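Side-chain contacts in putative hydrolase (Chromobacterium violaceum, PDB 3MCW), which is of unproven function but, as a member of the isochorismatase family related to nicotinamidases, is probably a hydrolase: residues 13-18 with 46-51; 97-102 with 135-140. All coordinates share one frame; numbering follows the deposited sequence. Where two conformers were deposited one is given.

Both contacts belong to the isochorismatase-type fold, a parallel beta-sheet flanked by helices, and follow one another along the chain. Contact 1 sits within the beta-alpha-beta unit of strand 14-18, helix 37-51 and strand 55-60, tying the helix back to the start of its strand. Contact 2 joins the loop before helix 104-111 to the end of helix 123-136, beside the second subunit. Their centres lie about 18 Å apart and their nearest atoms about 5 Å apart, without touching. Strand 115-121, next to strand 14-18 in the sheet, leads into helix 123-136 and so connects the two regions. The 1,2-ethanediol on Arg51 probably comes from the crystallisation liquor, like another near Leu14.

Contact 1: residues 13-18 with 46-51; sequences PLLLLI and QAWRAR. With EDO (1,2-ethanediol), chain K.
Trp48, reaching from helix 37-51 to the start of strand 14-18, carries this contact with its indole. Its tightly packed side is apolar: Leu15 CB sits over one face, 3.5 Å from the centroid of the five-membered ring and only 2° off the normal, a CH-pi contact. With CG anti to the backbone N (chi1 -177°), Leu15 brings CD2 over the same indole, 4.0 Å from Trp48 CG. At the ring edge Trp48 NE1 donates to Pro13 O over 2.9 Å with an N-H...O angle of 152°; the donor approaches from above the carbonyl plane. Pro13 CG adds a looser touch, 4.1 Å from Trp48 CZ2. Leu53, Val117, Ile187 and Leu191 also pack on the tryptophan. By contrast, Arg51, one turn on, belongs to the exposed side, where its NH1 donates to O2 of a 1,2-ethanediol over 2.7 Å, at the edge of the guanidinium. That ligand is probably a crystallisation additive. Within the beta-alpha-beta unit, the indole thus has its polar N-H satisfied by a main-chain carbonyl while its face meets leucine; the bond at the edge and the leucine over the face together probably restrict rotation of the buried ring.

Contact 2: residues 97-102 with 135-140; sequences SAFIGT and GNLGFA
Phe99 makes every contact from the 97-102 loop to Leu137 and Phe139, and sits where an ST turn and two beta turns meet. Ser97 OG accepts from Phe99 N (3.2 Å), an ST turn, and lies in the plane of the phenyl ring at its edge. Ala98 follows in the type I turn from Ser97 to Ile100. Phe99 CG is anti to the carbonyl carbon (chi1 -67°), directing the ring at the other segment. Over one face comes Leu137 CD1, 4.0 Å from the ring centroid and 14° off the normal, a CH-pi contact. The Phe139 ring is near parallel to that of Phe99 but slid aside, centroids 5.9 Å apart and planes at 30°, with Phe99 CE1 4.0 Å from Phe139 CE2. A type II turn from Phe99 to Thr102, with Gly101 at positive phi, closes the loop. Gly138, first to leave helical angles, turns the chain from Leu137 to Phe139 in a Schellman motif. Met133 and Ala134 of helix 123-136 and Leu104 of helix 104-111 also touch Phe99, Leu108 touches Phe139, Ile100 of the second subunit packs on Leu137, and beyond Phe139 begins strand 140-149, Ala140 bonding to Leu114 and Leu116.

Contact 1: residues 13-18 with 46-51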
ATOM      1  N   PRO A  13      21.890  -8.780  -2.153  1.00  8.30           N
ATOM      2  CA  PRO A  13      20.443  -8.644  -2.090  1.00  7.42           C
ATOM      3  C   PRO A  13      19.912  -9.452  -0.915  1.00  6.64           C
ATOM      4  O   PRO A  13      20.371 -10.572  -0.634  1.00  7.82           O
ATOM      5  CB  PRO A  13      19.995  -9.208  -3.442  1.00  8.62           C
ATOM      6  CG  PRO A  13      21.064 -10.204  -3.806  1.00  9.13           C
ATOM      7  CD  PRO A  13      22.331  -9.563  -3.324  1.00  9.16           C
ATOM      8  N   LEU A  14      18.897  -8.911  -0.257  1.00  6.34           N
ATOM      9  CA  LEU A  14      18.345  -9.472   0.962  1.00  6.29           C
ATOM     10  C   LEU A  14      16.979 -10.100   0.678  1.00  6.51           C
ATOM     11  O   LEU A  14      16.087  -9.439   0.135  1.00  6.97           O
ATOM     12  CB  LEU A  14      18.247  -8.383   2.051  1.00  6.46           C
ATOM     13  CG  LEU A  14      17.724  -8.865   3.415  1.00  6.98           C
ATOM     14  CD1 LEU A  14      18.371  -8.118   4.568  1.00  7.66           C
ATOM     15  CD2 LEU A  14      16.196  -8.771   3.528  1.00  7.64           C
ATOM     16  N   LEU A  15      16.814 -11.347   1.090  1.00  5.85           N
ATOM     17  CA  LEU A  15      15.529 -12.080   0.938  1.00  5.81           C
ATOM     18  C   LEU A  15      14.655 -11.807   2.118  1.00  5.62           C
ATOM     19  O   LEU A  15      15.051 -12.053   3.267  1.00  6.43           O
ATOM     20  CB  LEU A  15      15.814 -13.584   0.837  1.00  6.43           C
ATOM     21  CG  LEU A  15      14.583 -14.456   0.600  1.00  6.63           C
ATOM     22  CD1 LEU A  15      13.927 -14.196  -0.762  1.00  8.20           C
ATOM     23  CD2 LEU A  15      14.994 -15.935   0.710  1.00  7.60           C
ATOM     24  N   LEU A  16      13.469 -11.260   1.852  1.00  5.29           N
ATOM     25  CA  LEU A  16      12.488 -10.885   2.844  1.00  5.60           C
ATOM     26  C   LEU A  16      11.241 -11.735   2.650  1.00  5.41           C
ATOM     27  O   LEU A  16      10.521 -11.551   1.657  1.00  6.38           O
ATOM     28  CB  LEU A  16      12.149  -9.387   2.687  1.00  6.14           C
ATOM     29  CG  LEU A  16      11.320  -8.770   3.802  1.00  6.45           C
ATOM     30  CD1 LEU A  16      12.129  -8.662   5.078  1.00  7.04           C
ATOM     31  CD2 LEU A  16      10.829  -7.379   3.366  1.00  8.52           C
ATOM     32  N   LEU A  17      11.037 -12.710   3.528  1.00  5.47           N
ATOM     33  CA  LEU A  17       9.912 -13.667   3.443  1.00  5.84           C
ATOM     34  C   LEU A  17       8.816 -13.244   4.398  1.00  6.16           C
ATOM     35  O   LEU A  17       9.046 -13.202   5.598  1.00  7.74           O
ATOM     36  CB  LEU A  17      10.391 -15.081   3.761  1.00  6.70           C
ATOM     37  CG  LEU A  17      11.353 -15.699   2.765  1.00  7.59           C
ATOM     38  CD1 LEU A  17      11.782 -17.109   3.235  1.00 10.36           C
ATOM     39  CD2 LEU A  17      10.772 -15.732   1.374  1.00 10.31           C
ATOM     40  N   ILE A  18       7.630 -12.973   3.867  1.00  5.45           N
ATOM     41  CA  ILE A  18       6.558 -12.351   4.637  0.70  5.99           C
ATOM     42  C   ILE A  18       5.450 -13.317   5.031  1.00  5.47           C
ATOM     43  O   ILE A  18       4.709 -13.825   4.185  1.00  6.16           O
ATOM     44  CB  ILE A  18       6.035 -11.124   3.883  0.70  6.54           C
ATOM     45  CG1 ILE A  18       7.159 -10.085   3.730  0.70  6.70           C
ATOM     46  CG2 ILE A  18       4.735 -10.588   4.563  0.70  7.32           C
ATOM     47  CD1 ILE A  18       6.752  -8.930   2.821  0.70  7.58           C
ATOM     48  N   GLN A  46      16.624 -21.665   0.204  1.00  6.58           N
ATOM     49  CA  GLN A  46      17.761 -22.580   0.125  0.50  6.58           C
ATOM     50  C   GLN A  46      18.937 -21.949  -0.606  1.00  6.50           C
ATOM     51  O   GLN A  46      20.088 -22.106  -0.191  1.00  7.67           O
ATOM     52  CB  GLN A  46      17.394 -23.887  -0.562  0.50  7.22           C
ATOM     53  CG  GLN A  46      18.529 -24.934  -0.429  0.50  7.19           C
ATOM     54  CD  GLN A  46      18.282 -26.193  -1.194  0.50  7.54           C
ATOM     55  OE1 GLN A  46      18.275 -27.286  -0.635  0.50  8.48           O
ATOM     56  NE2 GLN A  46      18.103 -26.066  -2.481  0.50  8.15           N
ATOM     57  N   ALA A  47      18.674 -21.232  -1.702  1.00  6.59           N
ATOM     58  CA  ALA A  47      19.720 -20.559  -2.426  1.00  7.48           C
ATOM     59  C   ALA A  47      20.384 -19.478  -1.584  1.00  6.76           C
ATOM     60  O   ALA A  47      21.624 -19.338  -1.605  1.00  7.92           O
ATOM     61  CB  ALA A  47      19.200 -19.994  -3.722  1.00  8.34           C
ATOM     62  N   TRP A  48      19.588 -18.696  -0.861  1.00  6.97           N
ATOM     63  CA  TRP A  48      20.123 -17.653   0.007  1.00  7.35           C
ATOM     64  C   TRP A  48      21.009 -18.259   1.076  1.00  6.92           C
ATOM     65  O   TRP A  48      22.089 -17.730   1.368  1.00  8.59           O
ATOM     66  CB  TRP A  48      19.004 -16.772   0.583  1.00  6.70           C
ATOM     67  CG  TRP A  48      18.928 -15.408  -0.045  1.00  6.74           C
ATOM     68  CD1 TRP A  48      19.390 -14.267   0.533  1.00  7.23           C
ATOM     69  CD2 TRP A  48      18.427 -15.038  -1.337  1.00  6.71           C
ATOM     70  NE1 TRP A  48      19.228 -13.214  -0.326  1.00  7.24           N
ATOM     71  CE2 TRP A  48      18.652 -13.660  -1.480  1.00  6.64           C
ATOM     72  CE3 TRP A  48      17.778 -15.721  -2.382  1.00  7.44           C
ATOM     73  CZ2 TRP A  48      18.243 -12.944  -2.601  1.00  7.93           C
ATOM     74  CZ3 TRP A  48      17.410 -15.024  -3.522  1.00  7.89           C
ATOM     75  CH2 TRP A  48      17.630 -13.628  -3.616  1.00  8.48           C
ATOM     76  N   ARG A  49      20.544 -19.312   1.713  1.00  6.81           N
ATOM     77  CA  ARG A  49      21.318 -19.998   2.740  1.00  6.90           C
ATOM     78  C   ARG A  49      22.619 -20.564   2.161  1.00  7.27           C
ATOM     79  O   ARG A  49      23.685 -20.400   2.747  1.00  7.99           O
ATOM     80  CB  ARG A  49      20.495 -21.114   3.377  1.00  6.58           C
ATOM     81  CG  ARG A  49      19.409 -20.625   4.292  1.00  6.78           C
ATOM     82  CD  ARG A  49      18.509 -21.765   4.692  1.00  6.87           C
ATOM     83  NE  ARG A  49      17.561 -21.327   5.724  1.00  7.18           N
ATOM     84  CZ  ARG A  49      16.465 -21.963   6.085  1.00  7.17           C
ATOM     85  NH1 ARG A  49      16.060 -23.060   5.482  1.00  8.56           N
ATOM     86  NH2 ARG A  49      15.750 -21.483   7.091  1.00  7.89           N
ATOM     87  N   ALA A  50      22.527 -21.233   1.020  1.00  7.05           N
ATOM     88  CA  ALA A  50      23.690 -21.867   0.409  1.00  7.70           C
ATOM     89  C   ALA A  50      24.743 -20.832   0.040  1.00  8.23           C
ATOM     90  O   ALA A  50      25.926 -21.114   0.147  1.00 10.04           O
ATOM     91  CB  ALA A  50      23.257 -22.683  -0.805  1.00  9.06           C
ATOM     92  N   ARG A  51      24.313 -19.636  -0.362  1.00  7.75           N
ATOM     93  CA  ARG A  51      25.201 -18.569  -0.788  1.00  9.48           C
ATOM     94  C   ARG A  51      25.615 -17.664   0.368  1.00  9.29           C
ATOM     95  O   ARG A  51      26.476 -16.787   0.185  1.00 11.99           O
ATOM     96  CB  ARG A  51      24.560 -17.765  -1.917  1.00  9.64           C
ATOM     97  CG  ARG A  51      24.448 -18.532  -3.248  1.00 11.14           C
ATOM     98  CD  ARG A  51      23.721 -17.686  -4.269  1.00 12.17           C
ATOM     99  NE  ARG A  51      23.552 -18.338  -5.575  1.00 13.67           N
ATOM    100  CZ  ARG A  51      24.495 -18.485  -6.487  1.00 14.66           C
ATOM    101  NH1 ARG A  51      25.734 -18.048  -6.273  1.00 16.53           N
ATOM    102  NH2 ARG A  51      24.214 -19.101  -7.644  1.00 16.21           N
TER
HETATM  103  C1  EDO K 206      26.731 -14.337  -5.015  1.00 22.56           C
HETATM  104  O1  EDO K 206      28.132 -14.122  -5.301  1.00 30.49           O
HETATM  105  C2  EDO K 206      26.597 -15.331  -3.909  1.00 21.10           C
HETATM  106  O2  EDO K 206      26.899 -16.659  -4.332  1.00 24.35           O

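Contact 2: residues 97-102 with 135-140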
ATOM      1  N   SER A  97       2.257  -3.696   7.200  1.00  7.27           N
ATOM      2  CA  SER A  97       3.594  -3.382   6.734  1.00  7.20           C
ATOM      3  C   SER A  97       4.666  -3.868   7.693  1.00  6.85           C
ATOM      4  O   SER A  97       4.652  -3.537   8.856  1.00  8.31           O
ATOM      5  CB  SER A  97       3.753  -1.876   6.545  1.00  7.78           C
ATOM      6  OG  SER A  97       5.134  -1.651   6.218  1.00  8.66           O
ATOM      7  N   ALA A  98       5.663  -4.554   7.135  1.00  6.38           N
ATOM      8  CA  ALA A  98       6.809  -5.063   7.926  1.00  6.88           C
ATOM      9  C   ALA A  98       7.687  -3.945   8.494  1.00  6.99           C
ATOM     10  O   ALA A  98       8.531  -4.238   9.326  1.00  8.28           O
ATOM     11  CB  ALA A  98       7.652  -6.003   7.081  1.00  7.47           C
ATOM     12  N   PHE A  99       7.499  -2.694   8.036  1.00  6.61           N
ATOM     13  CA  PHE A  99       8.282  -1.588   8.550  1.00  7.12           C
ATOM     14  C   PHE A  99       7.718  -0.960   9.833  1.00  8.20           C
ATOM     15  O   PHE A  99       8.453  -0.343  10.613  1.00 10.41           O
ATOM     16  CB  PHE A  99       8.423  -0.490   7.496  1.00  7.60           C
ATOM     17  CG  PHE A  99       9.233  -0.914   6.311  1.00  6.58           C
ATOM     18  CD1 PHE A  99      10.630  -0.831   6.316  1.00  7.68           C
ATOM     19  CD2 PHE A  99       8.630  -1.430   5.182  1.00  7.64           C
ATOM     20  CE1 PHE A  99      11.391  -1.229   5.258  1.00  7.42           C
ATOM     21  CE2 PHE A  99       9.382  -1.839   4.120  1.00  8.13           C
ATOM     22  CZ  PHE A  99      10.775  -1.739   4.144  1.00  7.70           C
ATOM     23  N   ILE A 100       6.437  -1.073  10.047  1.00  7.57           N
ATOM     24  CA  ILE A 100       5.770  -0.278  11.069  1.00  8.96           C
ATOM     25  C   ILE A 100       5.859  -0.966  12.406  1.00  9.27           C
ATOM     26  O   ILE A 100       5.443  -2.104  12.587  1.00  9.91           O
ATOM     27  CB  ILE A 100       4.347   0.102  10.661  1.00 10.17           C
ATOM     28  CG1 ILE A 100       4.443   1.122   9.492  1.00 11.56           C
ATOM     29  CG2 ILE A 100       3.607   0.710  11.872  1.00 12.43           C
ATOM     30  CD1 ILE A 100       3.144   1.541   8.868  1.00 12.68           C
ATOM     31  N   GLY A 101       6.489  -0.275  13.339  1.00 10.59           N
ATOM     32  CA  GLY A 101       6.643  -0.753  14.693  1.00 11.23           C
ATOM     33  C   GLY A 101       7.759  -1.769  14.845  1.00 11.14           C
ATOM     34  O   GLY A 101       7.847  -2.413  15.893  1.00 15.15           O
ATOM     35  N   THR A 102       8.561  -1.870  13.809  0.50  9.70           N
ATOM     36  CA  THR A 102       9.705  -2.686  13.867  0.50  8.90           C
ATOM     37  C   THR A 102      10.912  -1.855  13.573  0.50  7.76           C
ATOM     38  O   THR A 102      10.845  -0.697  13.161  0.50  7.89           O
ATOM     39  CB  THR A 102       9.651  -3.814  12.856  0.50  7.57           C
ATOM     40  OG1 THR A 102       9.985  -3.277  11.582  0.50  6.16           O
ATOM     41  CG2 THR A 102       8.250  -4.470  12.814  0.50  7.74           C
ATOM     42  N   GLY A 135       9.329   0.578  -1.527  1.00  5.98           N
ATOM     43  CA  GLY A 135       9.665   1.335  -2.715  1.00  6.74           C
ATOM     44  C   GLY A 135       9.670   2.837  -2.441  1.00  6.61           C
ATOM     45  O   GLY A 135      10.592   3.563  -2.826  1.00  7.19           O
ATOM     46  N   ASN A 136       8.667   3.317  -1.702  1.00  6.76           N
ATOM     47  CA  ASN A 136       8.616   4.744  -1.409  1.00  7.27           C
ATOM     48  C   ASN A 136       9.717   5.211  -0.461  1.00  7.24           C
ATOM     49  O   ASN A 136      10.123   6.367  -0.517  1.00  8.80           O
ATOM     50  CB  ASN A 136       7.242   5.147  -0.839  1.00  7.58           C
ATOM     51  CG  ASN A 136       6.076   5.190  -1.846  1.00  7.56           C
ATOM     52  OD1 ASN A 136       4.979   5.562  -1.445  1.00  9.04           O
ATOM     53  ND2 ASN A 136       6.282   4.878  -3.090  1.00  8.35           N
ATOM     54  N   LEU A 137      10.213   4.307   0.385  1.00  7.16           N
ATOM     55  CA  LEU A 137      11.353   4.600   1.261  1.00  7.99           C
ATOM     56  C   LEU A 137      12.681   4.604   0.495  1.00  8.35           C
ATOM     57  O   LEU A 137      13.706   4.978   1.057  1.00 11.64           O
ATOM     58  CB  LEU A 137      11.416   3.600   2.423  1.00  8.08           C
ATOM     59  CG  LEU A 137      10.332   3.770   3.501  1.00  8.28           C
ATOM     60  CD1 LEU A 137      10.353   2.578   4.453  1.00  9.93           C
ATOM     61  CD2 LEU A 137      10.478   5.088   4.274  1.00 10.17           C
ATOM     62  N   GLY A 138      12.696   4.171  -0.752  1.00  8.16           N
ATOM     63  CA  GLY A 138      13.883   4.184  -1.597  1.00  9.16           C
ATOM     64  C   GLY A 138      14.639   2.883  -1.722  1.00  9.16           C
ATOM     65  O   GLY A 138      15.750   2.863  -2.198  1.00 13.30           O
ATOM     66  N   PHE A 139      14.054   1.786  -1.257  1.00  7.49           N
ATOM     67  CA  PHE A 139      14.652   0.458  -1.468  1.00  7.60           C
ATOM     68  C   PHE A 139      14.363   0.006  -2.881  1.00  8.00           C
ATOM     69  O   PHE A 139      13.334   0.324  -3.479  1.00  9.86           O
ATOM     70  CB  PHE A 139      14.072  -0.536  -0.465  1.00  7.87           C
ATOM     71  CG  PHE A 139      14.482  -0.231   0.925  1.00  7.74           C
ATOM     72  CD1 PHE A 139      15.673  -0.708   1.415  1.00  9.80           C
ATOM     73  CD2 PHE A 139      13.681   0.515   1.770  1.00  8.65           C
ATOM     74  CE1 PHE A 139      16.089  -0.398   2.678  1.00 10.71           C
ATOM     75  CE2 PHE A 139      14.089   0.842   3.061  1.00  8.84           C
ATOM     76  CZ  PHE A 139      15.310   0.391   3.506  1.00  8.93           C
ATOM     77  N   ALA A 140      15.313  -0.745  -3.443  1.00  7.99           N
ATOM     78  CA  ALA A 140      15.197  -1.386  -4.764  1.00  8.29           C
ATOM     79  C   ALA A 140      14.599  -2.773  -4.520  1.00  7.94           C
ATOM     80  O   ALA A 140      15.265  -3.653  -3.991  1.00 10.44           O
ATOM     81  CB  ALA A 140      16.540  -1.485  -5.406  1.00 10.55           C
TER